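Long-range contacts in Crov588 (Cafeteriavirus, PDB 6NYR), which is of unknown function but folds into a circular leucine-rich-repeat solenoid, an architecture that in other proteins commonly serves binding: residues 319-324 with 340-345; 364-369 with 383-388; 429-434 with 451-456. All coordinates share one frame; numbering follows the deposited sequence.

Contact 1. Residues 319-324 with 340-345; sequences LTHLTF and SLTHLT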
# COMPACT_ATOMS: atom_id res chain seq x y z
N LEU A 319 4.20 28.97 3.49
CA LEU A 319 3.34 27.79 3.43
C LEU A 319 3.18 27.30 2.00
O LEU A 319 2.85 28.08 1.09
CB LEU A 319 1.97 28.11 4.02
CG LEU A 319 1.07 26.91 4.32
CD1 LEU A 319 1.60 26.11 5.49
CD2 LEU A 319 -0.36 27.37 4.57
N THR A 320 3.43 26.01 1.80
CA THR A 320 3.26 25.36 0.51
C THR A 320 2.12 24.36 0.48
O THR A 320 1.51 24.16 -0.58
CB THR A 320 4.55 24.63 0.10
OG1 THR A 320 4.84 23.60 1.05
CG2 THR A 320 5.72 25.60 0.04
N HIS A 321 1.82 23.73 1.61
CA HIS A 321 0.80 22.68 1.68
C HIS A 321 -0.20 23.03 2.77
O HIS A 321 0.18 23.26 3.92
CB HIS A 321 1.45 21.32 1.95
CG HIS A 321 2.24 20.79 0.79
ND1 HIS A 321 3.47 21.30 0.44
CD2 HIS A 321 1.96 19.83 -0.11
CE1 HIS A 321 3.92 20.66 -0.62
NE2 HIS A 321 3.03 19.76 -0.98
N LEU A 322 -1.48 23.09 2.39
CA LEU A 322 -2.56 23.36 3.32
C LEU A 322 -3.66 22.32 3.13
O LEU A 322 -4.11 22.09 2.01
CB LEU A 322 -3.13 24.76 3.12
CG LEU A 322 -4.40 25.10 3.90
CD1 LEU A 322 -4.17 25.00 5.39
CD2 LEU A 322 -4.89 26.50 3.52
N THR A 323 -4.07 21.68 4.23
CA THR A 323 -5.08 20.64 4.19
C THR A 323 -6.12 20.91 5.27
O THR A 323 -5.78 20.99 6.46
CB THR A 323 -4.47 19.25 4.39
OG1 THR A 323 -3.47 19.02 3.38
CG2 THR A 323 -5.54 18.18 4.31
N PHE A 324 -7.38 21.03 4.87
CA PHE A 324 -8.48 21.27 5.78
C PHE A 324 -9.14 19.95 6.16
O PHE A 324 -9.08 18.96 5.43
CB PHE A 324 -9.51 22.22 5.16
CG PHE A 324 -9.07 23.65 5.13
CD1 PHE A 324 -8.99 24.40 6.29
CD2 PHE A 324 -8.74 24.26 3.92
CE1 PHE A 324 -8.59 25.72 6.26
CE2 PHE A 324 -8.34 25.58 3.89
CZ PHE A 324 -8.26 26.31 5.06
N SER A 340 2.79 31.56 -1.82
CA SER A 340 3.67 30.40 -1.87
C SER A 340 2.90 29.09 -2.00
O SER A 340 3.51 28.07 -2.32
CB SER A 340 4.53 30.36 -0.60
OG SER A 340 5.23 29.14 -0.47
N LEU A 341 1.59 29.11 -1.79
CA LEU A 341 0.83 27.88 -1.67
C LEU A 341 0.74 27.15 -3.00
O LEU A 341 0.30 27.72 -4.00
CB LEU A 341 -0.57 28.18 -1.14
CG LEU A 341 -1.37 27.01 -0.56
CD1 LEU A 341 -0.74 26.54 0.73
CD2 LEU A 341 -2.82 27.41 -0.36
N THR A 342 1.14 25.88 -3.00
CA THR A 342 1.03 25.04 -4.18
C THR A 342 -0.02 23.94 -4.05
O THR A 342 -0.58 23.51 -5.06
CB THR A 342 2.37 24.36 -4.50
OG1 THR A 342 2.77 23.54 -3.40
CG2 THR A 342 3.45 25.40 -4.78
N HIS A 343 -0.30 23.49 -2.83
CA HIS A 343 -1.21 22.37 -2.61
C HIS A 343 -2.28 22.82 -1.63
O HIS A 343 -1.98 23.24 -0.51
CB HIS A 343 -0.45 21.15 -2.08
CG HIS A 343 0.48 20.54 -3.08
ND1 HIS A 343 1.67 21.13 -3.44
CD2 HIS A 343 0.38 19.41 -3.82
CE1 HIS A 343 2.27 20.38 -4.35
NE2 HIS A 343 1.51 19.33 -4.60
N LEU A 344 -3.54 22.72 -2.06
CA LEU A 344 -4.69 23.10 -1.24
C LEU A 344 -5.70 21.97 -1.30
O LEU A 344 -6.16 21.60 -2.38
CB LEU A 344 -5.32 24.40 -1.72
CG LEU A 344 -6.58 24.86 -0.99
CD1 LEU A 344 -6.30 25.02 0.50
CD2 LEU A 344 -7.13 26.15 -1.58
N THR A 345 -6.08 21.45 -0.14
CA THR A 345 -7.02 20.34 -0.05
C THR A 345 -8.11 20.74 0.92
O THR A 345 -7.83 21.10 2.07
CB THR A 345 -6.32 19.06 0.42
OG1 THR A 345 -5.26 18.74 -0.49
CG2 THR A 345 -7.29 17.90 0.47
O HOH W 1 -3.05 19.75 -0.29
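H321 and H343 stack their imidazoles on adjacent parallel strands of a leucine-rich-repeat solenoid, 22 residues apart within one FNIP repeat. The stack is offset, with centroids 4.1 Å apart and planes at 12°. Both histidines keep CG anti to the carbonyl carbon (chi1 -70° and -68°), and the two side chains run side by side. H321 sets its NE2 over one face of the H343 ring, toward the rim beside ND1. Each ring is also pinned in its own plane by the preceding threonine: H321 ND1 donates to T320 OG1 at 2.7 Å, and H343 ND1 pairs with T342 OG1. These bonds fix how the imidazoles are turned. T320 OG1 in addition bonds to T298 O of the preceding turn.

On the other face of the strands, L322 and L344 lie alongside each other, CD2 of L322 meeting CD1 of L344 at 3.6 Å. L344 CD1 also reaches CE2 of F324, whose ring stacks on F328. L341, with CG anti to its backbone N, sends CD1 inward against L319 CD2 and L322 CB.

Between these layers T320 O accepts the backbone N-H of both T342 and H343. Where the chain turns into the strand, S340 OG donates to L319 O at 3.0 Å, from well above the carbonyl plane rather than along a lone pair.

Contact 2. Residues 364-369 with 383-388; sequences THLTFG and NSLVHL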
# COMPACT_ATOMS: atom_id res chain seq x y z
N THR A 364 -0.71 24.83 -7.71
CA THR A 364 -0.63 23.79 -8.72
C THR A 364 -1.62 22.66 -8.50
O THR A 364 -2.01 22.01 -9.47
CB THR A 364 0.79 23.19 -8.76
OG1 THR A 364 1.11 22.60 -7.50
CG2 THR A 364 1.81 24.27 -9.09
N HIS A 365 -2.05 22.43 -7.26
CA HIS A 365 -2.89 21.29 -6.92
C HIS A 365 -4.05 21.78 -6.06
O HIS A 365 -3.83 22.33 -4.98
CB HIS A 365 -2.09 20.22 -6.17
CG HIS A 365 -1.06 19.54 -7.03
ND1 HIS A 365 0.12 20.14 -7.39
CD2 HIS A 365 -1.04 18.31 -7.59
CE1 HIS A 365 0.83 19.31 -8.14
NE2 HIS A 365 0.14 18.19 -8.28
N LEU A 366 -5.27 21.57 -6.55
CA LEU A 366 -6.49 21.99 -5.86
C LEU A 366 -7.43 20.81 -5.78
O LEU A 366 -7.89 20.31 -6.81
CB LEU A 366 -7.16 23.16 -6.59
CG LEU A 366 -8.49 23.64 -6.01
CD1 LEU A 366 -8.31 24.11 -4.58
CD2 LEU A 366 -9.08 24.74 -6.88
N THR A 367 -7.71 20.36 -4.55
CA THR A 367 -8.60 19.24 -4.31
C THR A 367 -9.77 19.71 -3.46
O THR A 367 -9.57 20.20 -2.34
CB THR A 367 -7.85 18.09 -3.62
OG1 THR A 367 -6.80 17.63 -4.49
CG2 THR A 367 -8.78 16.94 -3.29
N PHE A 368 -10.98 19.55 -3.99
CA PHE A 368 -12.19 19.88 -3.25
C PHE A 368 -12.69 18.65 -2.50
O PHE A 368 -12.33 17.51 -2.81
CB PHE A 368 -13.29 20.39 -4.19
CG PHE A 368 -13.06 21.79 -4.69
CD1 PHE A 368 -13.25 22.88 -3.85
CD2 PHE A 368 -12.68 22.02 -6.00
CE1 PHE A 368 -13.04 24.16 -4.31
CE2 PHE A 368 -12.48 23.31 -6.46
CZ PHE A 368 -12.66 24.38 -5.61
N GLY A 369 -13.56 18.89 -1.53
CA GLY A 369 -14.16 17.84 -0.74
C GLY A 369 -15.56 17.48 -1.21
O GLY A 369 -16.02 17.88 -2.29
N ASN A 383 -3.65 30.49 -13.09
CA ASN A 383 -3.02 30.01 -14.31
C ASN A 383 -1.83 29.09 -14.07
O ASN A 383 -1.20 28.66 -15.03
CB ASN A 383 -2.58 31.21 -15.16
CG ASN A 383 -3.72 31.80 -15.96
OD1 ASN A 383 -4.09 32.96 -15.78
ND2 ASN A 383 -4.29 31.00 -16.85
N SER A 384 -1.52 28.79 -12.81
CA SER A 384 -0.50 27.80 -12.47
C SER A 384 -1.07 26.41 -12.22
O SER A 384 -0.30 25.46 -12.06
CB SER A 384 0.26 28.26 -11.22
OG SER A 384 -0.65 28.71 -10.23
N LEU A 385 -2.39 26.27 -12.18
CA LEU A 385 -3.00 25.02 -11.72
C LEU A 385 -2.81 23.93 -12.77
O LEU A 385 -3.15 24.10 -13.94
CB LEU A 385 -4.48 25.26 -11.44
CG LEU A 385 -5.19 24.33 -10.45
CD1 LEU A 385 -4.77 24.66 -9.02
CD2 LEU A 385 -6.70 24.45 -10.61
N VAL A 386 -2.26 22.79 -12.33
CA VAL A 386 -2.10 21.64 -13.20
C VAL A 386 -3.05 20.50 -12.82
O VAL A 386 -3.39 19.69 -13.70
CB VAL A 386 -0.64 21.13 -13.20
CG1 VAL A 386 0.33 22.26 -13.48
CG2 VAL A 386 -0.31 20.45 -11.88
N HIS A 387 -3.51 20.44 -11.57
CA HIS A 387 -4.21 19.28 -11.04
C HIS A 387 -5.45 19.77 -10.31
O HIS A 387 -5.34 20.51 -9.32
CB HIS A 387 -3.31 18.49 -10.09
CG HIS A 387 -3.88 17.18 -9.65
ND1 HIS A 387 -4.93 17.09 -8.76
CD2 HIS A 387 -3.54 15.90 -9.97
CE1 HIS A 387 -5.22 15.81 -8.55
NE2 HIS A 387 -4.39 15.08 -9.27
N LEU A 388 -6.63 19.38 -10.79
CA LEU A 388 -7.90 19.83 -10.23
C LEU A 388 -8.80 18.62 -10.02
O LEU A 388 -9.11 17.90 -10.97
CB LEU A 388 -8.58 20.85 -11.15
CG LEU A 388 -9.97 21.31 -10.71
CD1 LEU A 388 -9.92 21.96 -9.34
CD2 LEU A 388 -10.55 22.27 -11.74
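Strands 365-367 and 387-389 run parallel, with H365 bridged to H387 and L366 to L388, as successive turns of a leucine-rich-repeat solenoid; end to end, the touching parts of the segments run 30° apart. T364 O takes two N-H groups, V386 N and H387 N, each at 3.0 Å; the second lies nearly in line with the carbonyl. L366 N returns a straight bond (168°) to H387 O.

The histidines point different ways. H365 has CG anti to the carbonyl carbon and its ND1 bonded in plane to T364 OG1, whereas H387 has CG anti to its backbone N (chi1 -171°). Their rings therefore barely overlap, the centroids standing 5.3 Å apart, and the nearest approach is H365 CD2 to H387 CB at 3.4 Å. V386 brings CG2 over one face of the H365 ring, 4.1 Å from CE1, a methyl-to-ring contact. H387 stacks instead on Y409 of the next strand.

On the leucine side, L385 CD1 packs on L366 CB, and L388 CD1 lies 3.8 Å from L366 CD2 and 4.1 Å from F368 CE2.

All three hydrogen bonds between the segments join backbone atoms, so the main chain carries the polar cohesion while the side chains add apolar contact.

Contact 3. Residues 429-434 with 451-456; sequences LVHLSF and LTHLSF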
# COMPACT_ATOMS: atom_id res chain seq x y z
N LEU A 429 -4.64 19.52 -21.63
CA LEU A 429 -5.13 18.51 -20.71
C LEU A 429 -4.65 17.13 -21.14
O LEU A 429 -4.78 16.75 -22.31
CB LEU A 429 -6.66 18.54 -20.66
CG LEU A 429 -7.28 17.80 -19.48
CD1 LEU A 429 -7.04 18.61 -18.20
CD2 LEU A 429 -8.75 17.54 -19.69
N VAL A 430 -4.09 16.39 -20.19
CA VAL A 430 -3.54 15.07 -20.44
C VAL A 430 -4.43 13.98 -19.86
O VAL A 430 -4.64 12.94 -20.50
CB VAL A 430 -2.11 14.97 -19.87
CG1 VAL A 430 -1.54 13.57 -20.07
CG2 VAL A 430 -1.21 16.02 -20.52
N HIS A 431 -4.97 14.19 -18.66
CA HIS A 431 -5.79 13.19 -17.98
C HIS A 431 -7.17 13.77 -17.71
O HIS A 431 -7.29 14.83 -17.08
CB HIS A 431 -5.15 12.75 -16.66
CG HIS A 431 -4.02 11.79 -16.82
ND1 HIS A 431 -2.74 12.19 -17.14
CD2 HIS A 431 -3.97 10.44 -16.72
CE1 HIS A 431 -1.95 11.13 -17.22
NE2 HIS A 431 -2.68 10.05 -16.97
N LEU A 432 -8.20 13.07 -18.17
CA LEU A 432 -9.58 13.47 -17.94
C LEU A 432 -10.35 12.27 -17.41
O LEU A 432 -10.34 11.20 -18.02
CB LEU A 432 -10.23 14.00 -19.22
CG LEU A 432 -11.70 14.39 -19.08
CD1 LEU A 432 -11.88 15.35 -17.91
CD2 LEU A 432 -12.24 14.99 -20.36
N SER A 433 -11.03 12.46 -16.28
CA SER A 433 -11.71 11.37 -15.59
C SER A 433 -13.10 11.84 -15.20
O SER A 433 -13.24 12.84 -14.49
CB SER A 433 -10.91 10.93 -14.36
OG SER A 433 -11.49 9.79 -13.76
N PHE A 434 -14.12 11.13 -15.68
CA PHE A 434 -15.50 11.41 -15.35
C PHE A 434 -15.99 10.47 -14.25
O PHE A 434 -15.64 9.29 -14.23
CB PHE A 434 -16.42 11.27 -16.57
CG PHE A 434 -16.25 12.37 -17.58
CD1 PHE A 434 -16.79 13.62 -17.34
CD2 PHE A 434 -15.58 12.14 -18.76
CE1 PHE A 434 -16.64 14.63 -18.27
CE2 PHE A 434 -15.43 13.14 -19.69
CZ PHE A 434 -15.96 14.39 -19.45
N LEU A 451 -5.01 15.33 -25.02
CA LEU A 451 -5.40 14.33 -24.05
C LEU A 451 -4.89 12.95 -24.42
O LEU A 451 -4.97 12.52 -25.58
CB LEU A 451 -6.93 14.30 -23.94
CG LEU A 451 -7.57 13.70 -22.70
CD1 LEU A 451 -7.45 14.65 -21.52
CD2 LEU A 451 -9.03 13.35 -22.97
N THR A 452 -4.36 12.24 -23.43
CA THR A 452 -3.91 10.86 -23.60
C THR A 452 -4.73 9.85 -22.81
O THR A 452 -4.88 8.71 -23.27
CB THR A 452 -2.43 10.73 -23.19
OG1 THR A 452 -2.28 11.13 -21.83
CG2 THR A 452 -1.55 11.59 -24.09
N HIS A 453 -5.26 10.22 -21.65
CA HIS A 453 -6.01 9.29 -20.81
C HIS A 453 -7.44 9.79 -20.64
O HIS A 453 -7.65 10.93 -20.20
CB HIS A 453 -5.37 9.12 -19.44
CG HIS A 453 -4.10 8.33 -19.46
ND1 HIS A 453 -3.91 7.17 -18.75
CD2 HIS A 453 -2.97 8.52 -20.17
CE1 HIS A 453 -2.68 6.72 -18.97
NE2 HIS A 453 -2.08 7.55 -19.80
N LEU A 454 -8.40 8.94 -20.96
CA LEU A 454 -9.82 9.25 -20.80
C LEU A 454 -10.52 8.05 -20.19
O LEU A 454 -10.38 6.93 -20.68
CB LEU A 454 -10.46 9.61 -22.14
CG LEU A 454 -11.96 9.84 -22.16
CD1 LEU A 454 -12.37 11.00 -21.27
CD2 LEU A 454 -12.43 10.09 -23.60
N SER A 455 -11.27 8.28 -19.11
CA SER A 455 -12.02 7.23 -18.45
C SER A 455 -13.39 7.76 -18.07
O SER A 455 -13.52 8.91 -17.64
CB SER A 455 -11.29 6.72 -17.21
OG SER A 455 -11.42 7.63 -16.14
N PHE A 456 -14.40 6.92 -18.23
CA PHE A 456 -15.78 7.26 -17.92
C PHE A 456 -16.28 6.44 -16.74
O PHE A 456 -15.78 5.35 -16.45
CB PHE A 456 -16.69 7.03 -19.13
CG PHE A 456 -16.45 7.98 -20.27
CD1 PHE A 456 -15.50 7.68 -21.24
CD2 PHE A 456 -17.17 9.15 -20.38
CE1 PHE A 456 -15.28 8.55 -22.29
CE2 PHE A 456 -16.95 10.02 -21.43
CZ PHE A 456 -16.00 9.72 -22.39
O HOH W 2 -13.70 7.23 -14.05
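H431, L432 and S433 pair in parallel register with H453, L454 and S455 on neighbouring turns of the leucine-rich-repeat solenoid's strand ladder, the strand axes 5.0 Å apart and 2° from parallel. V430 O gathers the N-H groups of T452 and H453, that of T452 arriving in the carbonyl plane on a lone pair. The H431 ring sets NE2 over the centre of one H453 face, 3.4 Å above it, yet the rings are tilted by 31°.

Farther along this face, the S433 and S455 hydroxyl oxygens (OG) stand 3.2 Å apart. A water donates to F434 O at 2.8 Å and also hydrogen-bonds to S455 OG, linking the two segments.

L432 and L454 lie alongside on the other face, L432 CG 4.1 Å from L454 CD1. L451, just before its strand, reaches L429 CD2 and L432 CB with CD1, both at 3.7 Å. Just past the strands, F434 and F456 run side by side with planes 16° apart but slid so that they hardly overlap, F434 CD2 meeting F456 CE2.

No helix joins the two segments. Strand 409-411 flanks the pair through Y409 and L410, and strand 475-477 continues it, Y475 meeting the H453 ring.

How the contacts relate
All three contacts repeat one pairing along the parallel strands of the solenoid, in chain order. Contacts 1 and 2 are directly joined, with centres 10 Å apart: T342 O and H365 N, and L344 O and T367 N, each approach to 2.9 Å as probable hydrogen bonds, and H343 stacks on H365. The histidine row thus runs from contact 1 into contact 2, where H387 turns aside. Contact 3 lies farther on, its centre 15 Å from that of contact 2 and 25 Å from that of contact 1, without touching either. No active site is known; a glycerol, probably from crystallisation, lies about 3 Å from the H453 side chain in contact 3.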